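Local coordinates for ribosome inactivating type 1 protein (Iris hollandica, PDB 3MVG) that belongs to the type 1 ribosome-inactivating proteins, single-chain plant proteins of the ribosome-inactivating fold that lack a lectin chain, at residues R7-T12 and F55-R60; T11-Y16 and I176-T181; Q170-N175 and D186-R191. All blocks are in the same frame, centred on the assembly; numbering follows the deposited sequence. Where two conformers were deposited one is given.

Contact 1 (R7-T12 and F55-R60); sequences RVTGTT and FDWGNR
The guanidinium of R7 lies flat on the ring of F55, the planes 4° apart and the two side chains running the same way. R7 CZ stands 3.6 Å from the centroid of the F55 ring, over its centre, a cation-pi contact, while CD of the same arginine adds a CH-pi contact nearer the backbone. N59 meets this arginine from the edge: its amide is turned nearly perpendicular to the guanidinium, and R7 NH1 gives N59 OD1 a weak hydrogen bond of 3.5 Å. V8 N donates to F55 O at 3.1 Å. R7 and F55 are paired where strand 3-7, outermost within this chain in the mixed six-stranded sheet of the ribosome-inactivating fold, and its parallel neighbour 49-55 end; beyond them V8-T11 makes a type II turn and D56-N59 a type I turn. Across these turns V8 CG2, held between its own backbone N and carbonyl carbon, reaches over the face of the W57 indole, 3.5 Å from CE3 of W57 and offset toward the rim. Water 1 joins T9 N, D56 O and N59 OD1. D56 faces away: its OD2 takes R60 NE at 2.8 Å on the syn lone pair in a salt bridge and also bonds T134, whose helix 126-138 packs against W57.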
ATOM      1  N   ARG A   7      -0.984  18.653  -6.543  1.00 12.28           N
ATOM      2  CA  ARG A   7      -0.077  19.177  -7.570  1.00 12.32           C
ATOM      3  C   ARG A   7       0.983  18.156  -7.907  1.00 12.22           C
ATOM      4  O   ARG A   7       1.584  17.568  -7.003  1.00 11.97           O
ATOM      5  CB  ARG A   7       0.604  20.465  -7.108  1.00 13.44           C
ATOM      6  CG  ARG A   7      -0.354  21.451  -6.502  1.00 14.54           C
ATOM      7  CD  ARG A   7       0.086  22.862  -6.754  1.00 17.45           C
ATOM      8  NE  ARG A   7      -0.838  23.798  -6.120  1.00 18.11           N
ATOM      9  CZ  ARG A   7      -0.900  25.091  -6.403  1.00 18.91           C
ATOM     10  NH1 ARG A   7      -0.080  25.605  -7.308  1.00 20.37           N
ATOM     11  NH2 ARG A   7      -1.777  25.866  -5.779  1.00 20.74           N
ATOM     12  N   VAL A   8       1.241  17.949  -9.194  1.00 11.89           N
ATOM     13  CA  VAL A   8       2.256  16.972  -9.567  1.00 12.46           C
ATOM     14  C   VAL A   8       3.685  17.375  -9.182  1.00 12.40           C
ATOM     15  O   VAL A   8       4.493  16.514  -8.839  1.00 12.50           O
ATOM     16  CB  VAL A   8       2.203  16.557 -11.062  1.00 11.68           C
ATOM     17  CG1 VAL A   8       0.902  15.823 -11.375  1.00 12.38           C
ATOM     18  CG2 VAL A   8       2.395  17.737 -11.997  1.00 11.96           C
ATOM     19  N   THR A   9       3.970  18.675  -9.207  0.50 12.19           N
ATOM     20  CA  THR A   9       5.304  19.191  -8.888  0.50 12.09           C
ATOM     21  C   THR A   9       5.732  18.788  -7.480  0.50 12.57           C
ATOM     22  O   THR A   9       5.026  19.055  -6.509  0.50 12.71           O
ATOM     23  CB  THR A   9       5.352  20.723  -9.060  0.50 11.91           C
ATOM     24  OG1 THR A   9       5.180  21.038 -10.451  0.50 10.43           O
ATOM     25  CG2 THR A   9       6.680  21.308  -8.558  0.50 12.08           C
ATOM     26  N   GLY A  10       6.872  18.107  -7.385  1.00 13.08           N
ATOM     27  CA  GLY A  10       7.405  17.695  -6.094  1.00 13.59           C
ATOM     28  C   GLY A  10       6.729  16.491  -5.469  1.00 13.35           C
ATOM     29  O   GLY A  10       6.943  16.215  -4.292  1.00 14.30           O
ATOM     30  N   THR A  11       5.917  15.764  -6.237  1.00 12.97           N
ATOM     31  CA  THR A  11       5.181  14.613  -5.698  1.00 12.59           C
ATOM     32  C   THR A  11       6.097  13.571  -5.072  1.00 12.14           C
ATOM     33  O   THR A  11       7.090  13.142  -5.668  1.00 11.79           O
ATOM     34  CB  THR A  11       4.306  13.942  -6.774  1.00 12.40           C
ATOM     35  OG1 THR A  11       3.249  14.836  -7.136  1.00 13.54           O
ATOM     36  CG2 THR A  11       3.671  12.647  -6.263  1.00 12.34           C
ATOM     37  N   THR A  12       5.717  13.158  -3.869  1.00 11.84           N
ATOM     38  CA  THR A  12       6.353  12.054  -3.171  1.00 12.47           C
ATOM     39  C   THR A  12       5.277  11.001  -2.865  1.00 12.42           C
ATOM     40  O   THR A  12       4.076  11.261  -3.050  1.00 12.41           O
ATOM     41  CB  THR A  12       6.967  12.534  -1.843  1.00 12.30           C
ATOM     42  OG1 THR A  12       5.921  13.057  -1.017  1.00 13.83           O
ATOM     43  CG2 THR A  12       8.037  13.612  -2.071  1.00 13.04           C
ATOM     44  N   PHE A  55      -3.197  20.055 -10.488  1.00 11.07           N
ATOM     45  CA  PHE A  55      -2.247  20.959 -11.157  1.00 10.85           C
ATOM     46  C   PHE A  55      -1.186  20.172 -11.912  1.00 10.95           C
ATOM     47  O   PHE A  55      -0.582  19.249 -11.361  1.00 10.78           O
ATOM     48  CB  PHE A  55      -1.559  21.865 -10.132  1.00 11.46           C
ATOM     49  CG  PHE A  55      -2.479  22.848  -9.449  1.00 11.82           C
ATOM     50  CD1 PHE A  55      -3.312  22.451  -8.413  1.00 13.61           C
ATOM     51  CD2 PHE A  55      -2.476  24.195  -9.818  1.00 13.25           C
ATOM     52  CE1 PHE A  55      -4.147  23.364  -7.772  1.00 14.11           C
ATOM     53  CE2 PHE A  55      -3.308  25.120  -9.175  1.00 14.33           C
ATOM     54  CZ  PHE A  55      -4.142  24.706  -8.156  1.00 14.96           C
ATOM     55  N   ASP A  56      -0.960  20.538 -13.172  1.00 10.56           N
ATOM     56  CA  ASP A  56       0.060  19.887 -13.994  1.00 11.48           C
ATOM     57  C   ASP A  56       1.466  20.426 -13.706  1.00 11.46           C
ATOM     58  O   ASP A  56       1.646  21.168 -12.744  1.00 11.28           O
ATOM     59  CB  ASP A  56      -0.311  19.955 -15.484  1.00 11.68           C
ATOM     60  CG  ASP A  56      -0.156  21.344 -16.093  1.00 11.86           C
ATOM     61  OD1 ASP A  56       0.395  22.263 -15.439  1.00 11.76           O
ATOM     62  OD2 ASP A  56      -0.600  21.506 -17.248  1.00 12.76           O
ATOM     63  N   TRP A  57       2.456  20.038 -14.510  1.00 12.46           N
ATOM     64  CA  TRP A  57       3.841  20.443 -14.233  1.00 13.60           C
ATOM     65  C   TRP A  57       4.031  21.958 -14.241  1.00 14.20           C
ATOM     66  O   TRP A  57       4.913  22.467 -13.552  1.00 15.01           O
ATOM     67  CB  TRP A  57       4.849  19.795 -15.188  1.00 14.21           C
ATOM     68  CG  TRP A  57       4.953  18.294 -15.105  1.00 14.27           C
ATOM     69  CD1 TRP A  57       4.664  17.404 -16.099  1.00 14.53           C
ATOM     70  CD2 TRP A  57       5.383  17.507 -13.981  1.00 15.05           C
ATOM     71  NE1 TRP A  57       4.890  16.121 -15.674  1.00 15.49           N
ATOM     72  CE2 TRP A  57       5.322  16.150 -14.376  1.00 14.56           C
ATOM     73  CE3 TRP A  57       5.820  17.814 -12.688  1.00 15.46           C
ATOM     74  CZ2 TRP A  57       5.666  15.103 -13.518  1.00 16.24           C
ATOM     75  CZ3 TRP A  57       6.159  16.769 -11.831  1.00 16.38           C
ATOM     76  CH2 TRP A  57       6.083  15.431 -12.256  1.00 16.16           C
ATOM     77  N   GLY A  58       3.209  22.668 -15.007  1.00 13.35           N
ATOM     78  CA  GLY A  58       3.264  24.132 -15.051  1.00 13.26           C
ATOM     79  C   GLY A  58       2.263  24.816 -14.137  1.00 13.07           C
ATOM     80  O   GLY A  58       1.994  26.008 -14.282  1.00 12.76           O
ATOM     81  N   ASN A  59       1.717  24.067 -13.178  1.00 12.82           N
ATOM     82  CA  ASN A  59       0.643  24.552 -12.309  1.00 13.11           C
ATOM     83  C   ASN A  59      -0.595  25.078 -13.016  1.00 12.90           C
ATOM     84  O   ASN A  59      -1.289  25.954 -12.501  1.00 13.31           O
ATOM     85  CB  ASN A  59       1.154  25.557 -11.272  1.00 13.55           C
ATOM     86  CG  ASN A  59       1.863  24.886 -10.133  1.00 14.87           C
ATOM     87  OD1 ASN A  59       1.551  23.742  -9.773  1.00 14.74           O
ATOM     88  ND2 ASN A  59       2.826  25.580  -9.552  1.00 16.25           N
ATOM     89  N   ARG A  60      -0.873  24.533 -14.197  0.50 12.68           N
ATOM     90  CA  ARG A  60      -2.147  24.775 -14.857  0.50 12.94           C
ATOM     91  C   ARG A  60      -3.161  23.806 -14.266  0.50 12.76           C
ATOM     92  O   ARG A  60      -2.940  22.592 -14.298  0.50 12.54           O
ATOM     93  CB  ARG A  60      -2.027  24.567 -16.363  0.50 13.19           C
ATOM     94  CG  ARG A  60      -1.101  25.561 -17.051  0.50 14.80           C
ATOM     95  CD  ARG A  60      -0.729  25.088 -18.444  0.50 18.40           C
ATOM     96  NE  ARG A  60       0.141  23.919 -18.393  0.50 20.87           N
ATOM     97  CZ  ARG A  60       1.465  23.969 -18.497  0.50 21.45           C
ATOM     98  NH1 ARG A  60       2.080  25.132 -18.666  0.50 22.59           N
ATOM     99  NH2 ARG A  60       2.173  22.856 -18.435  0.50 22.29           N
TER
HETATM  100  O   HOH W   1       2.417  21.130 -10.222  1.00 16.56           O
HETATM  101  O   HOH W   2       7.350  21.434 -12.227  1.00 22.86           O

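Contact 2 (T11-Y16 and I176-T181); sequences TTRRSY and IIDQVT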
ATOM      1  N   THR A  11       5.917  15.764  -6.237  1.00 12.97           N
ATOM      2  CA  THR A  11       5.181  14.613  -5.698  1.00 12.59           C
ATOM      3  C   THR A  11       6.097  13.571  -5.072  1.00 12.14           C
ATOM      4  O   THR A  11       7.090  13.142  -5.668  1.00 11.79           O
ATOM      5  CB  THR A  11       4.306  13.942  -6.774  1.00 12.40           C
ATOM      6  OG1 THR A  11       3.249  14.836  -7.136  1.00 13.54           O
ATOM      7  CG2 THR A  11       3.671  12.647  -6.263  1.00 12.34           C
ATOM      8  N   THR A  12       5.717  13.158  -3.869  1.00 11.84           N
ATOM      9  CA  THR A  12       6.353  12.054  -3.171  1.00 12.47           C
ATOM     10  C   THR A  12       5.277  11.001  -2.865  1.00 12.42           C
ATOM     11  O   THR A  12       4.076  11.261  -3.050  1.00 12.41           O
ATOM     12  CB  THR A  12       6.967  12.534  -1.843  1.00 12.30           C
ATOM     13  OG1 THR A  12       5.921  13.057  -1.017  1.00 13.83           O
ATOM     14  CG2 THR A  12       8.037  13.612  -2.071  1.00 13.04           C
ATOM     15  N   ARG A  13       5.694   9.824  -2.405  0.50 12.68           N
ATOM     16  CA  ARG A  13       4.738   8.802  -1.978  0.50 13.30           C
ATOM     17  C   ARG A  13       3.814   9.391  -0.914  0.50 13.43           C
ATOM     18  O   ARG A  13       2.589   9.225  -0.974  0.50 13.82           O
ATOM     19  CB  ARG A  13       5.458   7.564  -1.439  0.50 13.54           C
ATOM     20  CG  ARG A  13       6.420   6.914  -2.422  0.50 14.12           C
ATOM     21  CD  ARG A  13       7.112   5.695  -1.800  0.50 16.01           C
ATOM     22  NE  ARG A  13       8.496   5.541  -2.250  0.50 16.85           N
ATOM     23  CZ  ARG A  13       8.957   4.506  -2.949  0.50 17.06           C
ATOM     24  NH1 ARG A  13       8.151   3.508  -3.285  0.50 15.64           N
ATOM     25  NH2 ARG A  13      10.231   4.462  -3.311  0.50 18.38           N
ATOM     26  N   ARG A  14       4.411  10.106   0.037  1.00 13.68           N
ATOM     27  CA  ARG A  14       3.693  10.707   1.151  1.00 14.21           C
ATOM     28  C   ARG A  14       2.687  11.762   0.697  1.00 13.60           C
ATOM     29  O   ARG A  14       1.553  11.772   1.171  1.00 13.23           O
ATOM     30  CB  ARG A  14       4.714  11.310   2.121  1.00 15.13           C
ATOM     31  CG  ARG A  14       4.226  11.558   3.537  1.00 17.98           C
ATOM     32  CD  ARG A  14       5.447  11.949   4.377  1.00 22.39           C
ATOM     33  NE  ARG A  14       5.201  12.010   5.815  1.00 26.26           N
ATOM     34  CZ  ARG A  14       4.999  13.132   6.501  1.00 26.79           C
ATOM     35  NH1 ARG A  14       4.792  13.074   7.808  1.00 27.67           N
ATOM     36  NH2 ARG A  14       5.000  14.311   5.885  1.00 27.64           N
ATOM     37  N   SER A  15       3.076  12.643  -0.225  1.00 12.71           N
ATOM     38  CA  SER A  15       2.164  13.699  -0.667  1.00 12.53           C
ATOM     39  C   SER A  15       0.967  13.144  -1.444  1.00 12.11           C
ATOM     40  O   SER A  15      -0.154  13.635  -1.289  1.00 12.05           O
ATOM     41  CB  SER A  15       2.868  14.813  -1.455  1.00 12.50           C
ATOM     42  OG  SER A  15       3.275  14.400  -2.753  1.00 13.33           O
ATOM     43  N   TYR A  16       1.202  12.116  -2.251  1.00 11.71           N
ATOM     44  CA  TYR A  16       0.113  11.491  -2.992  1.00 11.39           C
ATOM     45  C   TYR A  16      -0.834  10.777  -2.022  1.00 11.38           C
ATOM     46  O   TYR A  16      -2.054  10.930  -2.099  1.00 11.35           O
ATOM     47  CB  TYR A  16       0.666  10.541  -4.054  1.00 11.17           C
ATOM     48  CG  TYR A  16      -0.423   9.868  -4.853  1.00 10.27           C
ATOM     49  CD1 TYR A  16      -1.194  10.584  -5.764  1.00 10.94           C
ATOM     50  CD2 TYR A  16      -0.694   8.518  -4.679  1.00 10.36           C
ATOM     51  CE1 TYR A  16      -2.213   9.958  -6.492  1.00 10.70           C
ATOM     52  CE2 TYR A  16      -1.700   7.884  -5.398  1.00 10.05           C
ATOM     53  CZ  TYR A  16      -2.446   8.608  -6.301  1.00  9.94           C
ATOM     54  OH  TYR A  16      -3.442   7.949  -6.999  1.00 10.16           O
ATOM     55  N   ILE A 176       6.487   5.772  -7.323  1.00 10.27           N
ATOM     56  CA  ILE A 176       7.027   7.092  -7.040  1.00 10.72           C
ATOM     57  C   ILE A 176       8.352   6.869  -6.324  1.00 11.13           C
ATOM     58  O   ILE A 176       8.384   6.478  -5.160  1.00 11.42           O
ATOM     59  CB  ILE A 176       6.060   7.939  -6.183  1.00 10.62           C
ATOM     60  CG1 ILE A 176       4.740   8.174  -6.936  1.00 11.21           C
ATOM     61  CG2 ILE A 176       6.728   9.256  -5.767  1.00 11.12           C
ATOM     62  CD1 ILE A 176       3.612   8.710  -6.062  1.00 11.66           C
ATOM     63  N   ILE A 177       9.439   7.099  -7.048  1.00 11.56           N
ATOM     64  CA  ILE A 177      10.766   6.730  -6.577  1.00 12.48           C
ATOM     65  C   ILE A 177      11.369   7.978  -5.962  1.00 12.89           C
ATOM     66  O   ILE A 177      12.148   8.700  -6.602  1.00 13.36           O
ATOM     67  CB  ILE A 177      11.630   6.195  -7.733  1.00 12.38           C
ATOM     68  CG1 ILE A 177      10.845   5.205  -8.612  1.00 12.62           C
ATOM     69  CG2 ILE A 177      12.925   5.583  -7.198  1.00 13.14           C
ATOM     70  CD1 ILE A 177      10.260   3.970  -7.902  1.00 13.09           C
ATOM     71  N   ASP A 178      10.985   8.257  -4.722  1.00 14.22           N
ATOM     72  CA  ASP A 178      11.299   9.540  -4.116  1.00 15.72           C
ATOM     73  C   ASP A 178      12.525   9.516  -3.215  1.00 17.53           C
ATOM     74  O   ASP A 178      12.815  10.502  -2.553  1.00 18.30           O
ATOM     75  CB  ASP A 178      10.070  10.143  -3.405  1.00 15.41           C
ATOM     76  CG  ASP A 178       9.566   9.290  -2.253  1.00 15.99           C
ATOM     77  OD1 ASP A 178      10.283   8.378  -1.780  1.00 18.14           O
ATOM     78  OD2 ASP A 178       8.424   9.547  -1.821  1.00 16.74           O
ATOM     79  N   GLN A 179      13.244   8.397  -3.207  1.00 19.56           N
ATOM     80  CA  GLN A 179      14.493   8.338  -2.444  1.00 21.93           C
ATOM     81  C   GLN A 179      15.731   8.611  -3.293  1.00 22.59           C
ATOM     82  O   GLN A 179      16.859   8.589  -2.790  1.00 23.29           O
ATOM     83  CB  GLN A 179      14.595   7.051  -1.633  1.00 22.67           C
ATOM     84  CG  GLN A 179      13.551   6.972  -0.506  1.00 24.96           C
ATOM     85  CD  GLN A 179      13.428   8.250   0.334  1.00 26.35           C
ATOM     86  OE1 GLN A 179      12.326   8.776   0.524  1.00 28.63           O
ATOM     87  NE2 GLN A 179      14.554   8.747   0.837  1.00 27.52           N
ATOM     88  N   VAL A 180      15.510   8.880  -4.575  1.00 22.77           N
ATOM     89  CA  VAL A 180      16.569   9.326  -5.481  1.00 23.00           C
ATOM     90  C   VAL A 180      16.358  10.812  -5.804  1.00 23.27           C
ATOM     91  O   VAL A 180      15.248  11.336  -5.651  1.00 23.59           O
ATOM     92  CB  VAL A 180      16.621   8.464  -6.777  1.00 22.90           C
ATOM     93  CG1 VAL A 180      16.921   6.993  -6.444  1.00 23.64           C
ATOM     94  CG2 VAL A 180      15.325   8.586  -7.576  1.00 22.44           C
ATOM     95  N   THR A 181      17.423  11.495  -6.225  1.00 23.57           N
ATOM     96  CA  THR A 181      17.332  12.902  -6.618  1.00 23.54           C
ATOM     97  C   THR A 181      17.924  13.096  -8.021  1.00 22.79           C
ATOM     98  O   THR A 181      19.075  12.710  -8.260  1.00 23.27           O
ATOM     99  CB  THR A 181      18.022  13.832  -5.587  1.00 24.03           C
ATOM    100  OG1 THR A 181      17.580  13.486  -4.270  1.00 25.52           O
ATOM    101  CG2 THR A 181      17.677  15.297  -5.852  1.00 24.85           C
TER
HETATM  102  O   HOH W   3      12.740   5.244  -3.557  1.00 16.31           O
HETATM  103  O   HOH W   4       7.389   9.807   0.599  1.00 14.38           O
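I176 meets R13 and T11 at the start of helix 13-27. Its CG2 packs 3.6 Å from R13 N, and its CD1 lies 3.9 Å from T11 CG2 and 4.0 Å from Y16 CB. In the R13 conformer described, I176 O sits over the guanidinium centre, 3.0 Å from R13 CZ and without a hydrogen bond. I177 is the centre of an inverse gamma turn; after it D178 points toward the helix start, chi1 of 62° bringing CG, and with it the carboxylate, that way. D178 OD2 accepts R13 N at 2.8 Å, on its anti side and somewhat out of the carboxylate plane, and takes a second proton from water 4. D178 OD1 lies at the guanidinium edge, where R13 NE, in the same conformer, makes a weak, long salt bridge of 3.4 Å. S15 N donates to T12 OG1 and T12 N to S15 OG, a capping box; R13 N thus goes to D178, R14 N to water 4 and S15 N to T12. Water 3 links R13 NH2, weakly, to Q179 N. Strand 176-177 pairs with strand 184-185, I176 rests on I126 of helix 126-138, and Y16 leans on V172 and T173 of helix 166-173.

Contact 3 (Q170-N175 and D186-R191); sequences QRVTNN and DNFRPR. Unlike the reference sequence in segment 186-191: R191 (reference Ser).
N175 O accepts a hydrogen bond from D186 N at 2.9 Å, and here the two backbones come nearest, CA of N175 to CA of D186 4.9 Å. From this point the chain 186-191 runs back alongside the last turn of helix 166-173. The N175 side chain turns back on its own helix: ND2 donates to R171 O at 3.0 Å, tilted from both the amide and the carbonyl plane. The same amide crosses F188 obliquely, its plane 21° from that of the ring, with ND2 3.7 Å from F188 CD1. F188 CG stands between its backbone N and carbonyl carbon (chi1 72°), and R171 CB sits over one face of the F188 ring as a CH-pi contact, 3.9 Å from the centroid. V172 CG2 adds apolar packing on F188 CE1. These segments flank the two-stranded antiparallel sheet of strands 176-177 and 184-185, an excursion that carries the chain of the ribosome-inactivating fold from helix 166-173 to helix 192-199; I194 of the latter touches both R171 and F188. R191, which differs from the reference sequence and stands at the N-cap of that helix, brings its guanidinium edge to that of R171, NH2 of R191 3.2 Å from NE of R171 in the R171 conformer described. Both are donors, so no bond forms, and the like charges would probably repel; R171 NH2 also bonds a glycerol. The N175 amide is gripped from the second subunit as well, ND2 by T240 and OD1 by R239 of that subunit.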
ATOM      1  N   GLN A 170      -1.473   1.635  -3.744  1.00 12.21           N
ATOM      2  CA  GLN A 170      -0.179   0.981  -3.533  1.00 13.64           C
ATOM      3  C   GLN A 170       0.643   0.859  -4.818  1.00 12.64           C
ATOM      4  O   GLN A 170       1.867   1.091  -4.809  1.00 12.72           O
ATOM      5  CB  GLN A 170      -0.404  -0.407  -2.929  1.00 14.75           C
ATOM      6  CG  GLN A 170       0.828  -1.258  -2.857  1.00 18.73           C
ATOM      7  CD  GLN A 170       1.574  -1.060  -1.579  0.70 21.28           C
ATOM      8  OE1 GLN A 170       2.045   0.036  -1.269  0.70 23.55           O
ATOM      9  NE2 GLN A 170       1.675  -2.116  -0.813  0.70 22.71           N
ATOM     10  N   ARG A 171      -0.025   0.484  -5.908  0.50 12.41           N
ATOM     11  CA  ARG A 171       0.620   0.369  -7.214  0.50 12.38           C
ATOM     12  C   ARG A 171       1.258   1.703  -7.590  0.50 11.69           C
ATOM     13  O   ARG A 171       2.396   1.744  -8.069  0.50 11.46           O
ATOM     14  CB  ARG A 171      -0.387  -0.043  -8.294  0.50 12.65           C
ATOM     15  CG  ARG A 171      -1.206  -1.291  -7.988  0.50 14.54           C
ATOM     16  CD  ARG A 171      -0.326  -2.424  -7.509  0.50 17.12           C
ATOM     17  NE  ARG A 171      -0.928  -3.737  -7.739  0.50 18.00           N
ATOM     18  CZ  ARG A 171      -1.636  -4.409  -6.839  0.50 19.44           C
ATOM     19  NH1 ARG A 171      -1.855  -3.890  -5.637  0.50 19.33           N
ATOM     20  NH2 ARG A 171      -2.131  -5.602  -7.143  0.50 20.81           N
ATOM     21  N   VAL A 172       0.520   2.787  -7.364  1.00 11.17           N
ATOM     22  CA  VAL A 172       0.988   4.134  -7.676  1.00 11.09           C
ATOM     23  C   VAL A 172       2.173   4.511  -6.791  1.00 10.85           C
ATOM     24  O   VAL A 172       3.221   4.934  -7.287  1.00 10.26           O
ATOM     25  CB  VAL A 172      -0.155   5.179  -7.545  1.00 11.39           C
ATOM     26  CG1 VAL A 172       0.341   6.567  -7.917  1.00 12.26           C
ATOM     27  CG2 VAL A 172      -1.322   4.797  -8.436  1.00 12.94           C
ATOM     28  N   THR A 173       2.045   4.350  -5.480  1.00 10.77           N
ATOM     29  CA  THR A 173       3.139   4.775  -4.607  1.00 12.00           C
ATOM     30  C   THR A 173       4.388   3.910  -4.779  1.00 11.46           C
ATOM     31  O   THR A 173       5.496   4.421  -4.623  1.00 12.09           O
ATOM     32  CB  THR A 173       2.716   4.885  -3.136  1.00 12.81           C
ATOM     33  OG1 THR A 173       2.254   3.617  -2.692  1.00 13.91           O
ATOM     34  CG2 THR A 173       1.595   5.910  -2.973  1.00 13.79           C
ATOM     35  N   ASN A 174       4.229   2.647  -5.162  1.00 11.19           N
ATOM     36  CA  ASN A 174       5.390   1.797  -5.469  1.00 11.64           C
ATOM     37  C   ASN A 174       6.200   2.291  -6.669  1.00 11.80           C
ATOM     38  O   ASN A 174       7.321   1.839  -6.914  1.00 13.83           O
ATOM     39  CB  ASN A 174       4.940   0.375  -5.769  1.00 11.32           C
ATOM     40  CG  ASN A 174       4.470  -0.385  -4.533  1.00 11.20           C
ATOM     41  OD1 ASN A 174       4.610   0.075  -3.403  1.00 12.29           O
ATOM     42  ND2 ASN A 174       3.879  -1.549  -4.762  1.00 12.03           N
ATOM     43  N   ASN A 175       5.610   3.200  -7.434  1.00 11.18           N
ATOM     44  CA  ASN A 175       6.255   3.733  -8.619  1.00 11.12           C
ATOM     45  C   ASN A 175       6.633   5.200  -8.512  1.00 11.01           C
ATOM     46  O   ASN A 175       7.065   5.797  -9.495  1.00 12.44           O
ATOM     47  CB  ASN A 175       5.396   3.420  -9.835  1.00 11.31           C
ATOM     48  CG  ASN A 175       5.542   1.989 -10.249  1.00 11.13           C
ATOM     49  OD1 ASN A 175       6.638   1.565 -10.625  1.00 12.50           O
ATOM     50  ND2 ASN A 175       4.469   1.208 -10.137  1.00 11.80           N
ATOM     51  N   ASP A 186       7.830   6.265 -12.232  1.00 12.41           N
ATOM     52  CA  ASP A 186       7.667   5.146 -13.148  1.00 12.34           C
ATOM     53  C   ASP A 186       6.195   4.899 -13.453  1.00 12.23           C
ATOM     54  O   ASP A 186       5.316   5.330 -12.707  1.00 12.09           O
ATOM     55  CB  ASP A 186       8.284   3.880 -12.553  1.00 12.57           C
ATOM     56  CG  ASP A 186       9.785   3.985 -12.366  1.00 13.56           C
ATOM     57  OD1 ASP A 186      10.445   4.802 -13.046  1.00 15.73           O
ATOM     58  OD2 ASP A 186      10.317   3.226 -11.522  1.00 13.32           O
ATOM     59  N   ASN A 187       5.944   4.189 -14.544  1.00 12.68           N
ATOM     60  CA  ASN A 187       4.600   3.879 -14.995  1.00 13.51           C
ATOM     61  C   ASN A 187       4.280   2.409 -14.869  1.00 13.79           C
ATOM     62  O   ASN A 187       5.183   1.568 -14.886  1.00 14.40           O
ATOM     63  CB  ASN A 187       4.442   4.294 -16.453  1.00 14.02           C
ATOM     64  CG  ASN A 187       4.423   5.790 -16.626  1.00 15.44           C
ATOM     65  OD1 ASN A 187       3.993   6.521 -15.741  1.00 15.15           O
ATOM     66  ND2 ASN A 187       4.882   6.252 -17.777  1.00 18.33           N
ATOM     67  N   PHE A 188       2.996   2.110 -14.734  1.00 13.67           N
ATOM     68  CA  PHE A 188       2.498   0.747 -14.877  1.00 14.02           C
ATOM     69  C   PHE A 188       1.199   0.829 -15.667  1.00 14.13           C
ATOM     70  O   PHE A 188       0.620   1.908 -15.816  1.00 14.00           O
ATOM     71  CB  PHE A 188       2.295   0.077 -13.504  1.00 14.56           C
ATOM     72  CG  PHE A 188       1.114   0.605 -12.728  1.00 15.06           C
ATOM     73  CD1 PHE A 188       1.247   1.738 -11.938  1.00 14.94           C
ATOM     74  CD2 PHE A 188      -0.123  -0.036 -12.780  1.00 16.44           C
ATOM     75  CE1 PHE A 188       0.158   2.239 -11.222  1.00 15.94           C
ATOM     76  CE2 PHE A 188      -1.211   0.455 -12.068  1.00 17.21           C
ATOM     77  CZ  PHE A 188      -1.072   1.594 -11.292  1.00 16.68           C
ATOM     78  N   ARG A 189       0.753  -0.309 -16.185  1.00 14.95           N
ATOM     79  CA  ARG A 189      -0.566  -0.406 -16.792  1.00 15.36           C
ATOM     80  C   ARG A 189      -1.397  -1.352 -15.944  1.00 15.80           C
ATOM     81  O   ARG A 189      -0.880  -2.382 -15.494  1.00 16.90           O
ATOM     82  CB  ARG A 189      -0.469  -0.894 -18.231  1.00 15.63           C
ATOM     83  CG  ARG A 189       0.158   0.142 -19.131  1.00 15.54           C
ATOM     84  CD  ARG A 189       0.423  -0.388 -20.516  1.00 17.39           C
ATOM     85  NE  ARG A 189       0.840   0.695 -21.402  1.00 19.81           N
ATOM     86  CZ  ARG A 189       0.892   0.608 -22.728  1.00 21.36           C
ATOM     87  NH1 ARG A 189       0.542  -0.517 -23.341  1.00 23.05           N
ATOM     88  NH2 ARG A 189       1.280   1.656 -23.438  1.00 23.33           N
ATOM     89  N   PRO A 190      -2.676  -1.007 -15.699  1.00 15.84           N
ATOM     90  CA  PRO A 190      -3.475  -1.817 -14.785  1.00 16.70           C
ATOM     91  C   PRO A 190      -3.664  -3.221 -15.324  1.00 17.69           C
ATOM     92  O   PRO A 190      -3.970  -3.402 -16.504  1.00 18.25           O
ATOM     93  CB  PRO A 190      -4.804  -1.065 -14.708  1.00 16.40           C
ATOM     94  CG  PRO A 190      -4.884  -0.307 -15.978  1.00 15.01           C
ATOM     95  CD  PRO A 190      -3.466   0.092 -16.285  1.00 15.30           C
ATOM     96  N   ARG A 191      -3.446  -4.193 -14.444  1.00 18.62           N
ATOM     97  CA  ARG A 191      -3.542  -5.604 -14.769  1.00 19.14           C
ATOM     98  C   ARG A 191      -5.017  -6.030 -14.824  1.00 18.87           C
ATOM     99  O   ARG A 191      -5.904  -5.277 -14.410  1.00 18.57           O
ATOM    100  CB  ARG A 191      -2.762  -6.412 -13.723  1.00 19.90           C
ATOM    101  CG  ARG A 191      -3.350  -6.303 -12.329  1.00 20.21           C
ATOM    102  CD  ARG A 191      -2.496  -6.899 -11.219  1.00 25.09           C
ATOM    103  NE  ARG A 191      -1.581  -5.927 -10.629  1.00 27.88           N
ATOM    104  CZ  ARG A 191      -0.296  -5.807 -10.947  1.00 28.15           C
ATOM    105  NH1 ARG A 191       0.249  -6.593 -11.867  1.00 29.37           N
ATOM    106  NH2 ARG A 191       0.445  -4.890 -10.362  1.00 26.98           N
TER

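In the fold
All three contacts are partly buried, contact 1 at strand ends and turns, contacts 2 and 3 at helix ends. Four of seven touching residues are exposed in contact 1, one of eight in contact 2, none of six in contact 3. Contacts 1 and 2 overlap in sequence at T11 and T12: contact 1 joins the ends of two parallel strands by a flat cation-pi stack and water-bridged polar atoms, whereas in contact 2 the carboxylate of D178, just past strand 176-177, meets the N-terminus of helix 13-27. Contacts 2 and 3 touch directly, Y16 against V172 and I177 against D186; contact 3 relies on an aromatic ring, one backbone bond and the N175 amide. Both touch the second subunit, which reaches no residue of contact 1.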